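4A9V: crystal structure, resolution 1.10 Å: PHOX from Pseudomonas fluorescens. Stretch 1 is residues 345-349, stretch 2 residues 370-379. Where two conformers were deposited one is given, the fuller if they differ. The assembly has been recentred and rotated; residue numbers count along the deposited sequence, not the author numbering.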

# COMPACT_ATOMS: atom_id res chain seq x y z
N TRP A 345 13.95 17.74 2.03
CA TRP A 345 12.64 17.73 2.68
C TRP A 345 12.24 19.13 3.04
O TRP A 345 13.03 19.87 3.64
CB TRP A 345 12.73 16.88 3.95
CG TRP A 345 13.00 15.43 3.68
CD1 TRP A 345 14.17 14.73 3.92
CD2 TRP A 345 12.13 14.51 2.96
NE1 TRP A 345 14.08 13.45 3.44
CE2 TRP A 345 12.87 13.26 2.85
CE3 TRP A 345 10.83 14.57 2.50
CZ2 TRP A 345 12.32 12.15 2.22
CZ3 TRP A 345 10.29 13.44 1.88
CH2 TRP A 345 11.02 12.26 1.76
N ILE A 346 10.99 19.48 2.72
CA ILE A 346 10.48 20.83 2.93
C ILE A 346 9.25 20.75 3.83
O ILE A 346 8.34 19.97 3.58
CB ILE A 346 10.10 21.49 1.59
CG1 ILE A 346 11.29 21.51 0.64
CG2 ILE A 346 9.57 22.89 1.83
CD1 ILE A 346 10.96 21.94 -0.77
N GLU A 347 9.25 21.54 4.89
CA GLU A 347 8.24 21.48 5.94
C GLU A 347 6.87 21.98 5.47
O GLU A 347 6.76 23.05 4.87
CB GLU A 347 8.75 22.35 7.08
CG GLU A 347 7.97 22.32 8.37
CD GLU A 347 8.62 23.20 9.42
OE1 GLU A 347 9.85 23.42 9.34
OE2 GLU A 347 7.98 23.39 10.45
N LEU A 348 5.82 21.25 5.85
CA LEU A 348 4.45 21.68 5.63
C LEU A 348 3.87 22.15 6.96
O LEU A 348 3.27 21.38 7.72
CB LEU A 348 3.62 20.53 5.06
CG LEU A 348 4.16 19.96 3.74
CD1 LEU A 348 3.25 18.85 3.24
CD2 LEU A 348 4.33 21.04 2.69
N THR A 349 4.10 23.42 7.24
CA THR A 349 3.79 24.03 8.53
C THR A 349 3.14 25.38 8.29
O THR A 349 3.71 26.23 7.62
CB THR A 349 5.07 24.22 9.36
OG1 THR A 349 5.60 22.93 9.69
CG2 THR A 349 4.79 25.01 10.64
N HIS A 370 -5.46 19.36 3.46
CA HIS A 370 -5.14 19.71 2.09
C HIS A 370 -3.65 19.66 1.85
O HIS A 370 -3.09 20.50 1.14
CB HIS A 370 -5.70 21.09 1.76
CG HIS A 370 -7.20 21.13 1.82
ND1 HIS A 370 -7.89 22.26 2.08
CD2 HIS A 370 -8.14 20.13 1.60
CE1 HIS A 370 -9.21 21.99 2.04
NE2 HIS A 370 -9.36 20.68 1.76
N ALA A 371 -3.02 18.59 2.31
CA ALA A 371 -1.57 18.45 2.21
C ALA A 371 -1.08 18.54 0.76
O ALA A 371 -0.01 19.09 0.52
CB ALA A 371 -1.13 17.15 2.84
N ARG A 372 -1.84 18.01 -0.19
CA ARG A 372 -1.42 18.09 -1.59
C ARG A 372 -1.23 19.55 -2.01
O ARG A 372 -0.30 19.88 -2.74
CB ARG A 372 -2.45 17.43 -2.50
CG ARG A 372 -2.44 15.92 -2.50
CD ARG A 372 -3.40 15.36 -3.54
NE ARG A 372 -3.20 13.94 -3.73
CZ ARG A 372 -3.81 13.21 -4.65
NH1 ARG A 372 -4.75 13.75 -5.42
NH2 ARG A 372 -3.45 11.96 -4.83
N LEU A 373 -2.19 20.39 -1.65
CA LEU A 373 -2.16 21.79 -2.02
C LEU A 373 -1.00 22.50 -1.34
O LEU A 373 -0.35 23.35 -1.93
CB LEU A 373 -3.48 22.48 -1.67
CG LEU A 373 -4.65 22.06 -2.54
CD1 LEU A 373 -5.92 22.76 -2.08
CD2 LEU A 373 -4.39 22.37 -4.01
N ALA A 374 -0.76 22.18 -0.07
CA ALA A 374 0.34 22.81 0.66
C ALA A 374 1.68 22.41 0.04
O ALA A 374 2.58 23.24 -0.10
CB ALA A 374 0.28 22.41 2.13
N ALA A 375 1.81 21.14 -0.35
CA ALA A 375 3.04 20.66 -0.95
C ALA A 375 3.30 21.32 -2.31
O ALA A 375 4.45 21.59 -2.67
CB ALA A 375 2.98 19.14 -1.09
N SER A 376 2.25 21.62 -3.06
CA SER A 376 2.43 22.38 -4.29
C SER A 376 2.94 23.79 -4.01
O SER A 376 3.81 24.30 -4.71
CB SER A 376 1.13 22.45 -5.09
OG SER A 376 0.78 21.18 -5.62
N VAL A 377 2.41 24.43 -2.97
CA VAL A 377 2.85 25.78 -2.62
C VAL A 377 4.36 25.82 -2.37
O VAL A 377 5.04 26.75 -2.78
CB VAL A 377 2.09 26.33 -1.39
CG1 VAL A 377 2.76 27.59 -0.85
CG2 VAL A 377 0.65 26.62 -1.75
N VAL A 378 4.89 24.79 -1.70
CA VAL A 378 6.30 24.81 -1.33
C VAL A 378 7.22 24.22 -2.40
O VAL A 378 8.43 24.18 -2.23
CB VAL A 378 6.58 24.11 0.02
CG1 VAL A 378 5.65 24.63 1.09
CG2 VAL A 378 6.47 22.59 -0.12
N GLY A 379 6.64 23.80 -3.53
CA GLY A 379 7.43 23.36 -4.68
C GLY A 379 7.99 21.95 -4.56
O GLY A 379 9.10 21.67 -5.01

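The two stretches meet as a strand against a short helix. Residues 345-347 belong to a strand that begins earlier in the chain, and residues 371-377 form the helix, with His-370 at its N-cap position. The CA atoms of Ile-346 and Val-378 lie 7.2 Å apart and those of Leu-348 and Ala-374 6.5 Å apart, so the chain leaving the strand runs back along the helix toward its start.

No hydrogen bond links the stretches; the contact, which buries 258 Å² in total, is mainly apolar. Alternation along the strand directs CA-to-CB of Ile-346 toward the helix and that of Glu-347 away from it. Ile-346 meets Val-378, CG2 to CG2 at 3.7 Å. Leu-348 leaves its backbone sideways, but with chi1 m and chi2 t its end comes nearer the helix. Its CD2 lies 3.9 Å from CG2 of Val-378 and 4.3 Å from CB of Ala-374, while its CD1 is 4.3 Å from CB of Ala-375. Val-378 CG2 thus touches both strand-side residues and joins the two halves of the contact.

Leu-348 also rests on the helix backbone: its CD2 is 3.9 Å from CA of Ala-375 and 4.0 Å from O of Ala-374. That carbonyl is occupied within the helix, accepting a hydrogen bond from Val-378 N at 3.2 Å, so the methyl packs against a satisfied polar group.

Backbone bonds hold the helical surface in shape. Ala-374 N bonds His-370 O at 3.1 Å and Ala-375 N bonds Ala-371 O at 2.9 Å. At the far end Gly-379, with positive phi, completes a Schellman motif, its N bonding Ser-376 O at 3.1 Å.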